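Local coordinates for hypothetical protein (Thermococcus kodakarensis, PDB 2PBZ) that binds ATP and probably acts as an ATP-grasp ligase of purine biosynthesis, forming a carbon-nitrogen bond on the route to IMP with Mg(2+) or Mn(2+), at residues E126-I132 with P159-F165; I166-L171 with A255-K261; P249-H253 with G264-D270. All blocks are in the same frame, centred on the assembly; numbering follows the deposited sequence.

Contact 1: E126-I132 with P159-F165. With ATP (adenosine-5'-triphosphate), chain D.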
loop_
_atom_site.group_PDB
_atom_site.type_symbol
_atom_site.label_atom_id
_atom_site.label_comp_id
_atom_site.label_asym_id
_atom_site.label_seq_id
_atom_site.Cartn_x
_atom_site.Cartn_y
_atom_site.Cartn_z
ATOM N N GLU A 126 -28.332 -17.822 -3.145
ATOM C CA GLU A 126 -28.653 -16.437 -2.847
ATOM C C GLU A 126 -28.154 -16.286 -1.416
ATOM O O GLU A 126 -28.908 -16.495 -0.456
ATOM C CB GLU A 126 -30.159 -16.189 -2.895
ATOM C CG GLU A 126 -30.531 -14.723 -2.736
ATOM C CD GLU A 126 -30.159 -13.888 -3.948
ATOM O OE1 GLU A 126 -28.990 -13.990 -4.402
ATOM O OE2 GLU A 126 -31.030 -13.137 -4.449
ATOM N N LEU A 127 -26.867 -15.978 -1.271
ATOM C CA LEU A 127 -26.293 -15.791 0.053
ATOM C C LEU A 127 -26.536 -14.379 0.555
ATOM O O LEU A 127 -26.802 -13.459 -0.226
ATOM C CB LEU A 127 -24.794 -16.091 0.034
ATOM C CG LEU A 127 -24.079 -15.979 -1.315
ATOM C CD1 LEU A 127 -24.284 -14.587 -1.926
ATOM C CD2 LEU A 127 -22.602 -16.287 -1.111
ATOM N N TYR A 128 -26.456 -14.218 1.869
ATOM C CA TYR A 128 -26.672 -12.917 2.484
ATOM C C TYR A 128 -25.646 -12.659 3.584
ATOM O O TYR A 128 -25.013 -13.585 4.087
ATOM C CB TYR A 128 -28.086 -12.841 3.062
ATOM C CG TYR A 128 -29.170 -12.980 2.026
ATOM C CD1 TYR A 128 -29.668 -14.227 1.658
ATOM C CD2 TYR A 128 -29.712 -11.855 1.417
ATOM C CE1 TYR A 128 -30.696 -14.335 0.704
ATOM C CE2 TYR A 128 -30.729 -11.961 0.468
ATOM C CZ TYR A 128 -31.213 -13.192 0.123
ATOM O OH TYR A 128 -32.237 -13.271 -0.782
ATOM N N PHE A 129 -25.489 -11.391 3.945
ATOM C CA PHE A 129 -24.558 -10.999 4.988
ATOM C C PHE A 129 -25.374 -10.710 6.247
ATOM O O PHE A 129 -26.426 -10.087 6.170
ATOM C CB PHE A 129 -23.794 -9.736 4.562
ATOM C CG PHE A 129 -22.613 -9.405 5.446
ATOM C CD1 PHE A 129 -21.444 -10.176 5.400
ATOM C CD2 PHE A 129 -22.678 -8.332 6.342
ATOM C CE1 PHE A 129 -20.357 -9.886 6.235
ATOM C CE2 PHE A 129 -21.598 -8.027 7.187
ATOM C CZ PHE A 129 -20.434 -8.810 7.132
ATOM N N VAL A 130 -24.896 -11.185 7.393
ATOM C CA VAL A 130 -25.560 -10.947 8.676
ATOM C C VAL A 130 -24.657 -10.007 9.483
ATOM O O VAL A 130 -23.535 -10.380 9.833
ATOM C CB VAL A 130 -25.735 -12.261 9.466
ATOM C CG1 VAL A 130 -26.478 -11.989 10.761
ATOM C CG2 VAL A 130 -26.465 -13.285 8.625
ATOM N N ARG A 131 -25.134 -8.799 9.770
ATOM C CA ARG A 131 -24.339 -7.825 10.513
ATOM C C ARG A 131 -24.562 -7.881 12.016
ATOM O O ARG A 131 -25.565 -8.416 12.470
ATOM C CB ARG A 131 -24.633 -6.410 10.006
ATOM C CG ARG A 131 -23.647 -5.368 10.513
ATOM C CD ARG A 131 -22.597 -5.025 9.465
ATOM N NE ARG A 131 -23.205 -4.310 8.353
ATOM C CZ ARG A 131 -23.871 -3.162 8.486
ATOM N NH1 ARG A 131 -24.004 -2.610 9.692
ATOM N NH2 ARG A 131 -24.412 -2.563 7.414
ATOM N N ILE A 132 -23.613 -7.318 12.771
ATOM C CA ILE A 132 -23.635 -7.274 14.249
ATOM C C ILE A 132 -24.021 -8.610 14.878
ATOM O O ILE A 132 -23.339 -9.625 14.681
ATOM C CB ILE A 132 -24.605 -6.186 14.790
ATOM C CG1 ILE A 132 -24.051 -4.785 14.494
ATOM C CG2 ILE A 132 -24.808 -6.360 16.303
ATOM C CD1 ILE A 132 -24.753 -3.672 15.271
ATOM N N PRO A 159 -28.967 -9.313 18.477
ATOM C CA PRO A 159 -29.225 -8.054 17.774
ATOM C C PRO A 159 -28.470 -8.050 16.437
ATOM O O PRO A 159 -27.224 -7.995 16.406
ATOM C CB PRO A 159 -28.704 -7.015 18.753
ATOM C CG PRO A 159 -27.488 -7.695 19.301
ATOM C CD PRO A 159 -27.922 -9.140 19.500
ATOM N N TYR A 160 -29.222 -8.115 15.336
ATOM C CA TYR A 160 -28.610 -8.183 14.015
ATOM C C TYR A 160 -29.523 -7.685 12.900
ATOM O O TYR A 160 -30.647 -7.223 13.139
ATOM C CB TYR A 160 -28.223 -9.631 13.718
ATOM C CG TYR A 160 -29.430 -10.519 13.645
ATOM C CD1 TYR A 160 -30.237 -10.535 12.507
ATOM C CD2 TYR A 160 -29.817 -11.286 14.747
ATOM C CE1 TYR A 160 -31.405 -11.286 12.462
ATOM C CE2 TYR A 160 -30.990 -12.051 14.719
ATOM C CZ TYR A 160 -31.782 -12.045 13.571
ATOM O OH TYR A 160 -32.937 -12.785 13.523
ATOM N N ARG A 161 -29.027 -7.825 11.673
ATOM C CA ARG A 161 -29.733 -7.398 10.475
ATOM C C ARG A 161 -29.180 -8.253 9.338
ATOM O O ARG A 161 -28.031 -8.688 9.396
ATOM C CB ARG A 161 -29.450 -5.918 10.218
ATOM C CG ARG A 161 -29.673 -5.472 8.789
ATOM C CD ARG A 161 -28.874 -4.190 8.448
ATOM N NE ARG A 161 -29.391 -2.967 9.074
ATOM C CZ ARG A 161 -29.059 -1.736 8.682
ATOM N NH1 ARG A 161 -28.213 -1.567 7.673
ATOM N NH2 ARG A 161 -29.587 -0.674 9.279
ATOM N N VAL A 162 -30.001 -8.498 8.317
ATOM C CA VAL A 162 -29.599 -9.312 7.173
ATOM C C VAL A 162 -29.519 -8.431 5.949
ATOM O O VAL A 162 -30.462 -7.705 5.637
ATOM C CB VAL A 162 -30.611 -10.430 6.904
ATOM C CG1 VAL A 162 -30.066 -11.384 5.844
ATOM C CG2 VAL A 162 -30.909 -11.174 8.192
ATOM N N GLU A 163 -28.394 -8.494 5.244
ATOM C CA GLU A 163 -28.217 -7.651 4.069
ATOM C C GLU A 163 -27.898 -8.450 2.830
ATOM O O GLU A 163 -27.387 -9.570 2.912
ATOM C CB GLU A 163 -27.114 -6.611 4.326
ATOM C CG GLU A 163 -27.233 -5.923 5.682
ATOM C CD GLU A 163 -26.247 -4.781 5.875
ATOM O OE1 GLU A 163 -25.022 -4.975 5.650
ATOM O OE2 GLU A 163 -26.704 -3.682 6.273
ATOM N N ARG A 164 -28.223 -7.863 1.682
ATOM C CA ARG A 164 -27.975 -8.471 0.380
ATOM C C ARG A 164 -26.467 -8.657 0.274
ATOM O O ARG A 164 -25.708 -7.748 0.605
ATOM C CB ARG A 164 -28.465 -7.524 -0.720
ATOM C CG ARG A 164 -28.460 -8.092 -2.138
ATOM C CD ARG A 164 -29.563 -9.136 -2.314
ATOM N NE ARG A 164 -29.764 -9.511 -3.717
ATOM C CZ ARG A 164 -28.874 -10.166 -4.467
ATOM N NH1 ARG A 164 -27.697 -10.534 -3.954
ATOM N NH2 ARG A 164 -29.160 -10.451 -5.739
ATOM N N PHE A 165 -26.025 -9.831 -0.160
ATOM C CA PHE A 165 -24.598 -10.066 -0.299
ATOM C C PHE A 165 -24.079 -9.286 -1.502
ATOM O O PHE A 165 -24.648 -9.369 -2.599
ATOM C CB PHE A 165 -24.313 -11.534 -0.528
ATOM C CG PHE A 165 -22.844 -11.856 -0.594
ATOM C CD1 PHE A 165 -22.149 -12.217 0.561
ATOM C CD2 PHE A 165 -22.155 -11.810 -1.810
ATOM C CE1 PHE A 165 -20.788 -12.537 0.519
ATOM C CE2 PHE A 165 -20.790 -12.129 -1.862
ATOM C CZ PHE A 165 -20.106 -12.496 -0.691
HETATM P PG ATP D . -18.062 -3.728 13.723
HETATM O O1G ATP D . -19.442 -3.089 13.633
HETATM O O2G ATP D . -18.022 -4.706 15.060
HETATM O O3G ATP D . -16.906 -2.571 13.856
HETATM P PB ATP D . -17.811 -3.678 11.029
HETATM O O1B ATP D . -19.149 -3.054 10.885
HETATM O O2B ATP D . -16.663 -2.532 11.119
HETATM O O3B ATP D . -17.778 -4.614 12.373
HETATM P PA ATP D . -17.459 -4.082 8.271
HETATM O O1A ATP D . -16.451 -3.009 8.106
HETATM O O2A ATP D . -18.915 -3.548 7.852
HETATM O O3A ATP D . -17.500 -4.695 9.811
HETATM O "O5'" ATP D . -17.057 -5.393 7.427
HETATM C "C5'" ATP D . -16.863 -5.108 6.075
HETATM C "C4'" ATP D . -16.448 -6.446 5.475
HETATM O "O4'" ATP D . -17.488 -7.467 5.636
HETATM C "C3'" ATP D . -16.109 -6.335 3.989
HETATM O "O3'" ATP D . -14.764 -6.690 3.796
HETATM C "C2'" ATP D . -17.047 -7.273 3.263
HETATM O "O2'" ATP D . -16.296 -8.298 2.585
HETATM C "C1'" ATP D . -17.990 -7.854 4.334
HETATM N N9 ATP D . -19.341 -7.304 4.079
HETATM C C8 ATP D . -19.969 -6.269 4.743
HETATM N N7 ATP D . -21.144 -6.058 4.251
HETATM C C5 ATP D . -21.359 -6.931 3.231
HETATM C C6 ATP D . -22.440 -7.193 2.331
HETATM N N6 ATP D . -23.606 -6.425 2.408
HETATM N N1 ATP D . -22.295 -8.194 1.394
HETATM C C2 ATP D . -21.175 -8.940 1.312
HETATM N N3 ATP D . -20.147 -8.723 2.148
HETATM C C4 ATP D . -20.205 -7.753 3.109
#
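Leu127 and Phe165 make the apolar centre here. Leu127 CD2 sits 4.3 Å from the centroid of the Phe165 ring, almost on the ring normal, a CH-pi contact, and Leu127 CD1 comes within 3.4 Å of Phe165 CB. The other face of that ring meets the C2 edge of the adenine, while Phe129 lies against one face of the base near C8. On the face of the sheet away from the nucleotide, Tyr128 CB packs on Val162 CG1 at 3.7 Å. Residues 128-131 and 161-164 run antiparallel, their axes 4.6 Å apart, and Phe129 and Glu163 form a hydrogen-bonded pair: Phe129 N to Glu163 O is 2.8 Å and Glu163 N to Phe129 O is 2.7 Å. With strand 147-148 they build a small three-stranded sheet, consistent with the ATP-grasp fold, in which the nucleotide lies between two sheets. Where strand 161-164 ends, Arg164 O accepts a 3.1 Å hydrogen bond from ATP N6, so the backbone itself reads the adenine amino group. Outward from there the contact turns ionic. Glu163 OE2 takes salt bridges from Arg131 NH2 (2.8 Å) and Arg161 NH1 (3.0 Å), and this shared carboxylate offsets the closeness of the two guanidinium groups, whose Arg131 NH2 and Arg161 NH1 lie 3.9 Å apart; Arg161 is also paired with Asp103. At the far edge, Glu126 OE2 stands over the Arg164 guanidinium, 3.5 Å from NH2, a salt bridge of charges alone.

Contact 2: I166-L171 with A255-K261. With ATP (adenosine-5'-triphosphate), chain D.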
loop_
_atom_site.group_PDB
_atom_site.type_symbol
_atom_site.label_atom_id
_atom_site.label_comp_id
_atom_site.label_asym_id
_atom_site.label_seq_id
_atom_site.Cartn_x
_atom_site.Cartn_y
_atom_site.Cartn_z
ATOM N N ILE A 166 -22.998 -8.540 -1.313
ATOM C CA ILE A 166 -22.432 -7.767 -2.410
ATOM C C ILE A 166 -20.940 -8.034 -2.537
ATOM O O ILE A 166 -20.173 -7.758 -1.613
ATOM C CB ILE A 166 -22.641 -6.253 -2.205
ATOM C CG1 ILE A 166 -24.138 -5.936 -2.083
ATOM C CG2 ILE A 166 -22.033 -5.493 -3.366
ATOM C CD1 ILE A 166 -24.427 -4.508 -1.627
ATOM N N PRO A 167 -20.505 -8.592 -3.679
ATOM C CA PRO A 167 -19.071 -8.859 -3.842
ATOM C C PRO A 167 -18.454 -7.676 -4.566
ATOM O O PRO A 167 -19.063 -7.142 -5.489
ATOM C CB PRO A 167 -19.044 -10.127 -4.700
ATOM C CG PRO A 167 -20.538 -10.599 -4.742
ATOM C CD PRO A 167 -21.275 -9.304 -4.703
ATOM N N GLY A 168 -17.285 -7.213 -4.144
ATOM C CA GLY A 168 -16.711 -6.107 -4.887
ATOM C C GLY A 168 -16.101 -4.969 -4.112
ATOM O O GLY A 168 -16.750 -3.966 -3.856
ATOM N N VAL A 169 -14.831 -5.126 -3.769
ATOM C CA VAL A 169 -14.077 -4.131 -3.037
ATOM C C VAL A 169 -14.848 -3.240 -2.065
ATOM O O VAL A 169 -15.809 -2.529 -2.418
ATOM C CB VAL A 169 -13.265 -3.224 -3.996
ATOM C CG1 VAL A 169 -14.181 -2.392 -4.846
ATOM C CG2 VAL A 169 -12.332 -2.341 -3.182
ATOM N N TYR A 170 -14.393 -3.290 -0.820
ATOM C CA TYR A 170 -14.969 -2.502 0.246
ATOM C C TYR A 170 -14.017 -1.363 0.551
ATOM O O TYR A 170 -12.854 -1.565 0.904
ATOM C CB TYR A 170 -15.237 -3.386 1.464
ATOM C CG TYR A 170 -16.515 -4.155 1.262
ATOM C CD1 TYR A 170 -16.595 -5.165 0.302
ATOM C CD2 TYR A 170 -17.689 -3.778 1.919
ATOM C CE1 TYR A 170 -17.811 -5.772 -0.009
ATOM C CE2 TYR A 170 -18.909 -4.378 1.612
ATOM C CZ TYR A 170 -18.966 -5.368 0.645
ATOM O OH TYR A 170 -20.178 -5.923 0.308
ATOM N N LEU A 171 -14.543 -0.156 0.379
ATOM C CA LEU A 171 -13.786 1.063 0.560
ATOM C C LEU A 171 -14.195 1.856 1.779
ATOM O O LEU A 171 -15.373 2.046 2.054
ATOM C CB LEU A 171 -13.943 1.912 -0.694
ATOM C CG LEU A 171 -13.541 1.148 -1.960
ATOM C CD1 LEU A 171 -14.086 1.881 -3.186
ATOM C CD2 LEU A 171 -12.018 1.002 -2.023
ATOM N N ALA A 255 -19.600 -0.318 -0.245
ATOM C CA ALA A 255 -19.446 -1.560 -0.971
ATOM C C ALA A 255 -19.522 -1.073 -2.409
ATOM O O ALA A 255 -20.540 -0.505 -2.813
ATOM C CB ALA A 255 -20.600 -2.494 -0.671
ATOM N N TYR A 256 -18.454 -1.244 -3.181
ATOM C CA TYR A 256 -18.509 -0.788 -4.560
ATOM C C TYR A 256 -18.929 -1.923 -5.497
ATOM O O TYR A 256 -18.178 -2.872 -5.739
ATOM C CB TYR A 256 -17.173 -0.193 -4.996
ATOM C CG TYR A 256 -17.299 0.603 -6.266
ATOM C CD1 TYR A 256 -18.142 1.709 -6.333
ATOM C CD2 TYR A 256 -16.617 0.231 -7.413
ATOM C CE1 TYR A 256 -18.309 2.426 -7.516
ATOM C CE2 TYR A 256 -16.778 0.944 -8.612
ATOM C CZ TYR A 256 -17.631 2.045 -8.653
ATOM O OH TYR A 256 -17.807 2.749 -9.826
ATOM N N ASP A 257 -20.157 -1.797 -5.995
ATOM C CA ASP A 257 -20.821 -2.750 -6.904
ATOM C C ASP A 257 -20.423 -2.259 -8.271
ATOM O O ASP A 257 -20.265 -3.004 -9.220
ATOM C CB ASP A 257 -22.344 -2.562 -6.786
ATOM C CG ASP A 257 -23.095 -3.850 -6.563
ATOM O OD1 ASP A 257 -24.348 -3.786 -6.542
ATOM O OD2 ASP A 257 -22.451 -4.907 -6.399
ATOM N N GLY A 258 -20.283 -0.945 -8.310
ATOM C CA GLY A 258 -19.976 -0.211 -9.513
ATOM C C GLY A 258 -20.992 0.896 -9.364
ATOM O O GLY A 258 -21.239 1.656 -10.296
ATOM N N SER A 259 -21.587 0.975 -8.167
ATOM C CA SER A 259 -22.609 1.982 -7.883
ATOM C C SER A 259 -22.779 2.417 -6.421
ATOM O O SER A 259 -23.866 2.896 -6.059
ATOM C CB SER A 259 -23.974 1.500 -8.367
ATOM O OG SER A 259 -24.481 0.515 -7.488
ATOM N N PHE A 260 -21.754 2.233 -5.584
ATOM C CA PHE A 260 -21.805 2.663 -4.169
ATOM C C PHE A 260 -23.077 2.458 -3.338
ATOM O O PHE A 260 -24.134 3.023 -3.623
ATOM C CB PHE A 260 -21.435 4.154 -4.043
ATOM C CG PHE A 260 -19.962 4.429 -4.155
ATOM C CD1 PHE A 260 -19.494 5.537 -4.859
ATOM C CD2 PHE A 260 -19.033 3.566 -3.571
ATOM C CE1 PHE A 260 -18.128 5.777 -4.982
ATOM C CE2 PHE A 260 -17.657 3.799 -3.687
ATOM C CZ PHE A 260 -17.206 4.908 -4.395
ATOM N N LYS A 261 -22.931 1.676 -2.275
ATOM C CA LYS A 261 -24.005 1.394 -1.331
ATOM C C LYS A 261 -23.317 1.559 0.024
ATOM O O LYS A 261 -22.274 0.947 0.265
ATOM C CB LYS A 261 -24.485 -0.053 -1.453
ATOM C CG LYS A 261 -24.738 -0.553 -2.872
ATOM C CD LYS A 261 -26.096 -0.131 -3.398
ATOM C CE LYS A 261 -26.367 -0.787 -4.736
ATOM N NZ LYS A 261 -27.696 -0.380 -5.273
HETATM P PG ATP D . -18.062 -3.728 13.723
HETATM O O1G ATP D . -19.442 -3.089 13.633
HETATM O O2G ATP D . -18.022 -4.706 15.060
HETATM O O3G ATP D . -16.906 -2.571 13.856
HETATM P PB ATP D . -17.811 -3.678 11.029
HETATM O O1B ATP D . -19.149 -3.054 10.885
HETATM O O2B ATP D . -16.663 -2.532 11.119
HETATM O O3B ATP D . -17.778 -4.614 12.373
HETATM P PA ATP D . -17.459 -4.082 8.271
HETATM O O1A ATP D . -16.451 -3.009 8.106
HETATM O O2A ATP D . -18.915 -3.548 7.852
HETATM O O3A ATP D . -17.500 -4.695 9.811
HETATM O "O5'" ATP D . -17.057 -5.393 7.427
HETATM C "C5'" ATP D . -16.863 -5.108 6.075
HETATM C "C4'" ATP D . -16.448 -6.446 5.475
HETATM O "O4'" ATP D . -17.488 -7.467 5.636
HETATM C "C3'" ATP D . -16.109 -6.335 3.989
HETATM O "O3'" ATP D . -14.764 -6.690 3.796
HETATM C "C2'" ATP D . -17.047 -7.273 3.263
HETATM O "O2'" ATP D . -16.296 -8.298 2.585
HETATM C "C1'" ATP D . -17.990 -7.854 4.334
HETATM N N9 ATP D . -19.341 -7.304 4.079
HETATM C C8 ATP D . -19.969 -6.269 4.743
HETATM N N7 ATP D . -21.144 -6.058 4.251
HETATM C C5 ATP D . -21.359 -6.931 3.231
HETATM C C6 ATP D . -22.440 -7.193 2.331
HETATM N N6 ATP D . -23.606 -6.425 2.408
HETATM N N1 ATP D . -22.295 -8.194 1.394
HETATM C C2 ATP D . -21.175 -8.940 1.312
HETATM N N3 ATP D . -20.147 -8.723 2.148
HETATM C C4 ATP D . -20.205 -7.753 3.109
#
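Tyr256 N gives a straight 3.0 Å hydrogen bond to Val169 O and a weak, bent one of 3.3 Å to Gly168 O, so one amide ties the hairpin turn to the loop that leads into strand 170-178. Ile166 N donates to ATP N1 at 2.8 Å, and Tyr170 OH closes the loop 166-170 on itself by donating to Ile166 O at 2.7 Å. Tyr170 and Ala255 form an antiparallel non-hydrogen-bonded pair, and Ala255 CA lies 4.1 Å from the centroid of the Tyr170 ring as a CH-pi contact; the ring's opposite face meets ATP C3'. Ile166 CG2 reaches Ala255 CB at 4.3 Å, while Leu171 CD1 packs at 4.1 Å on both Tyr256 CB and Phe260 CE2. A CB on Gly168 would clash with Tyr256 O. Ile166 N thus reads adenine N1 through the backbone, probably as in other ATP-grasp enzymes, from a linker between strands 161-164 and 170-178 that Tyr256 N and apolar packing tie to the hairpin.

Contact 3: P249-H253 with G264-D270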
loop_
_atom_site.group_PDB
_atom_site.type_symbol
_atom_site.label_atom_id
_atom_site.label_comp_id
_atom_site.label_asym_id
_atom_site.label_seq_id
_atom_site.Cartn_x
_atom_site.Cartn_y
_atom_site.Cartn_z
ATOM N N PRO A 249 -12.622 13.887 12.615
ATOM C CA PRO A 249 -12.629 12.792 11.643
ATOM C C PRO A 249 -13.919 11.971 11.655
ATOM O O PRO A 249 -14.609 11.878 12.666
ATOM C CB PRO A 249 -11.412 11.961 12.067
ATOM C CG PRO A 249 -11.426 12.095 13.536
ATOM C CD PRO A 249 -11.710 13.582 13.733
ATOM N N PHE A 250 -14.241 11.386 10.514
ATOM C CA PHE A 250 -15.392 10.506 10.418
ATOM C C PHE A 250 -15.175 9.732 9.136
ATOM O O PHE A 250 -14.366 10.129 8.301
ATOM C CB PHE A 250 -16.733 11.290 10.433
ATOM C CG PHE A 250 -17.005 12.109 9.192
ATOM C CD1 PHE A 250 -17.887 11.650 8.225
ATOM C CD2 PHE A 250 -16.404 13.348 9.007
ATOM C CE1 PHE A 250 -18.168 12.415 7.086
ATOM C CE2 PHE A 250 -16.675 14.119 7.882
ATOM C CZ PHE A 250 -17.561 13.652 6.918
ATOM N N ALA A 251 -15.862 8.609 8.992
ATOM C CA ALA A 251 -15.697 7.812 7.792
ATOM C C ALA A 251 -16.985 7.176 7.323
ATOM O O ALA A 251 -17.840 6.788 8.122
ATOM C CB ALA A 251 -14.646 6.737 8.024
ATOM N N LEU A 252 -17.116 7.082 6.010
ATOM C CA LEU A 252 -18.273 6.453 5.409
ATOM C C LEU A 252 -17.760 5.126 4.857
ATOM O O LEU A 252 -16.695 5.067 4.248
ATOM C CB LEU A 252 -18.826 7.336 4.293
ATOM C CG LEU A 252 -19.221 8.742 4.749
ATOM C CD1 LEU A 252 -19.659 9.579 3.571
ATOM C CD2 LEU A 252 -20.332 8.633 5.774
ATOM N N HIS A 253 -18.491 4.053 5.109
ATOM C CA HIS A 253 -18.084 2.740 4.635
ATOM C C HIS A 253 -18.941 2.319 3.438
ATOM O O HIS A 253 -20.165 2.403 3.475
ATOM C CB HIS A 253 -18.182 1.726 5.788
ATOM C CG HIS A 253 -17.350 2.095 6.980
ATOM N ND1 HIS A 253 -17.387 1.396 8.168
ATOM C CD2 HIS A 253 -16.448 3.091 7.160
ATOM C CE1 HIS A 253 -16.547 1.944 9.027
ATOM N NE2 HIS A 253 -15.966 2.975 8.440
ATOM N N GLY A 264 -21.992 1.448 6.401
ATOM C CA GLY A 264 -21.772 1.976 7.732
ATOM C C GLY A 264 -21.009 3.283 7.800
ATOM O O GLY A 264 -20.756 3.923 6.785
ATOM N N ILE A 265 -20.645 3.682 9.015
ATOM C CA ILE A 265 -19.912 4.924 9.230
ATOM C C ILE A 265 -18.983 4.820 10.428
ATOM O O ILE A 265 -19.036 3.868 11.198
ATOM C CB ILE A 265 -20.863 6.119 9.505
ATOM C CG1 ILE A 265 -21.658 5.861 10.797
ATOM C CG2 ILE A 265 -21.791 6.336 8.326
ATOM C CD1 ILE A 265 -22.380 7.085 11.333
ATOM N N ALA A 266 -18.125 5.817 10.569
ATOM C CA ALA A 266 -17.203 5.882 11.689
ATOM C C ALA A 266 -17.473 7.251 12.270
ATOM O O ALA A 266 -17.304 8.258 11.589
ATOM C CB ALA A 266 -15.758 5.780 11.215
ATOM N N SER A 267 -17.922 7.299 13.513
ATOM C CA SER A 267 -18.211 8.583 14.121
ATOM C C SER A 267 -16.978 9.162 14.787
ATOM O O SER A 267 -17.078 10.101 15.559
ATOM C CB SER A 267 -19.368 8.457 15.121
ATOM O OG SER A 267 -19.129 7.452 16.094
ATOM N N ARG A 268 -15.818 8.599 14.460
ATOM C CA ARG A 268 -14.524 9.039 14.997
ATOM C C ARG A 268 -13.407 8.540 14.090
ATOM O O ARG A 268 -13.687 7.935 13.064
ATOM C CB ARG A 268 -14.336 8.515 16.423
ATOM C CG ARG A 268 -14.897 7.126 16.658
ATOM C CD ARG A 268 -14.110 6.083 15.923
ATOM N NE ARG A 268 -14.768 4.791 15.971
ATOM C CZ ARG A 268 -14.307 3.721 15.346
ATOM N NH1 ARG A 268 -13.190 3.804 14.634
ATOM N NH2 ARG A 268 -14.960 2.569 15.432
ATOM N N ILE A 269 -12.154 8.798 14.452
ATOM C CA ILE A 269 -11.030 8.345 13.635
ATOM C C ILE A 269 -11.194 6.855 13.386
ATOM O O ILE A 269 -11.167 6.040 14.296
ATOM C CB ILE A 269 -9.683 8.661 14.304
ATOM C CG1 ILE A 269 -8.544 8.239 13.383
ATOM C CG2 ILE A 269 -9.587 7.986 15.664
ATOM C CD1 ILE A 269 -7.223 8.783 13.812
ATOM N N ASP A 270 -11.368 6.521 12.118
ATOM C CA ASP A 270 -11.635 5.169 11.667
ATOM C C ASP A 270 -10.672 4.007 11.925
ATOM O O ASP A 270 -11.114 2.904 12.291
ATOM C CB ASP A 270 -11.990 5.229 10.184
ATOM C CG ASP A 270 -12.132 3.876 9.577
ATOM O OD1 ASP A 270 -11.087 3.284 9.226
ATOM O OD2 ASP A 270 -13.283 3.402 9.471
#
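Strands 249-253 and 264-266 run antiparallel, 165° between their directions and 4.4 Å between axes. Ala251 and Ala266 are a hydrogen-bonded pair, with Ala251 N to Ala266 O at 3.0 Å and Ala266 N to Ala251 O at 2.6 Å. Two residues on, His253 N donates to Gly264 O at 2.8 Å, and Leu252 faces Ile265 between these pairs at the non-hydrogen-bonded position. This is part of the beta hairpin of strands 249-255 and 261-266, in the five-stranded antiparallel sheet that also holds strand 170-178; in an ATP-grasp ligase such a sheet probably backs the nucleotide. The side chains sort onto two faces. Leu252 CD2 packs on Ile265 CG2 at 3.7 Å, on the face that helix 224-241 covers through Phe234. Ala251, Ala266 and His253 occupy the other face, where Ala251 CB and Ala266 CB touch at 3.5 Å. Past Ala266 the chain leaves the strand and swings round, so that Pro249 CG rests on Ile269 CB at 3.9 Å and Asp270 comes back beneath this face. There His253 NE2 donates to Asp270 OD2 at 2.9 Å, a His-carboxylate hydrogen bond made in the plane of the ring. The other carboxylate oxygen, Asp270 OD1, holds a salt bridge to Arg192, and the His253 ring meets that of the ATP-binding Tyr172.

How the contacts relate
Contacts 1 and 2 are neighbours in sequence: 159-165 runs directly into 166-171, and this continuous piece carries two polar contacts to the adenine, Arg164 O and Ile166 N. They lie about 15 Å apart, centre to centre, on the same side of the chain's centre, and both touch the second subunit. Contact 3 lies deeper, its centre about 17 Å from that of contact 2 and about 21 Å from that of contact 1, close to the middle of the chain. It is joined to contact 2 through the sheet, since strand 249-255 runs into segment 255-261 and pairs with strand 170-178. Its His253 side chain comes within about 4 Å of ATP, so all three contacts border the nucleotide pocket.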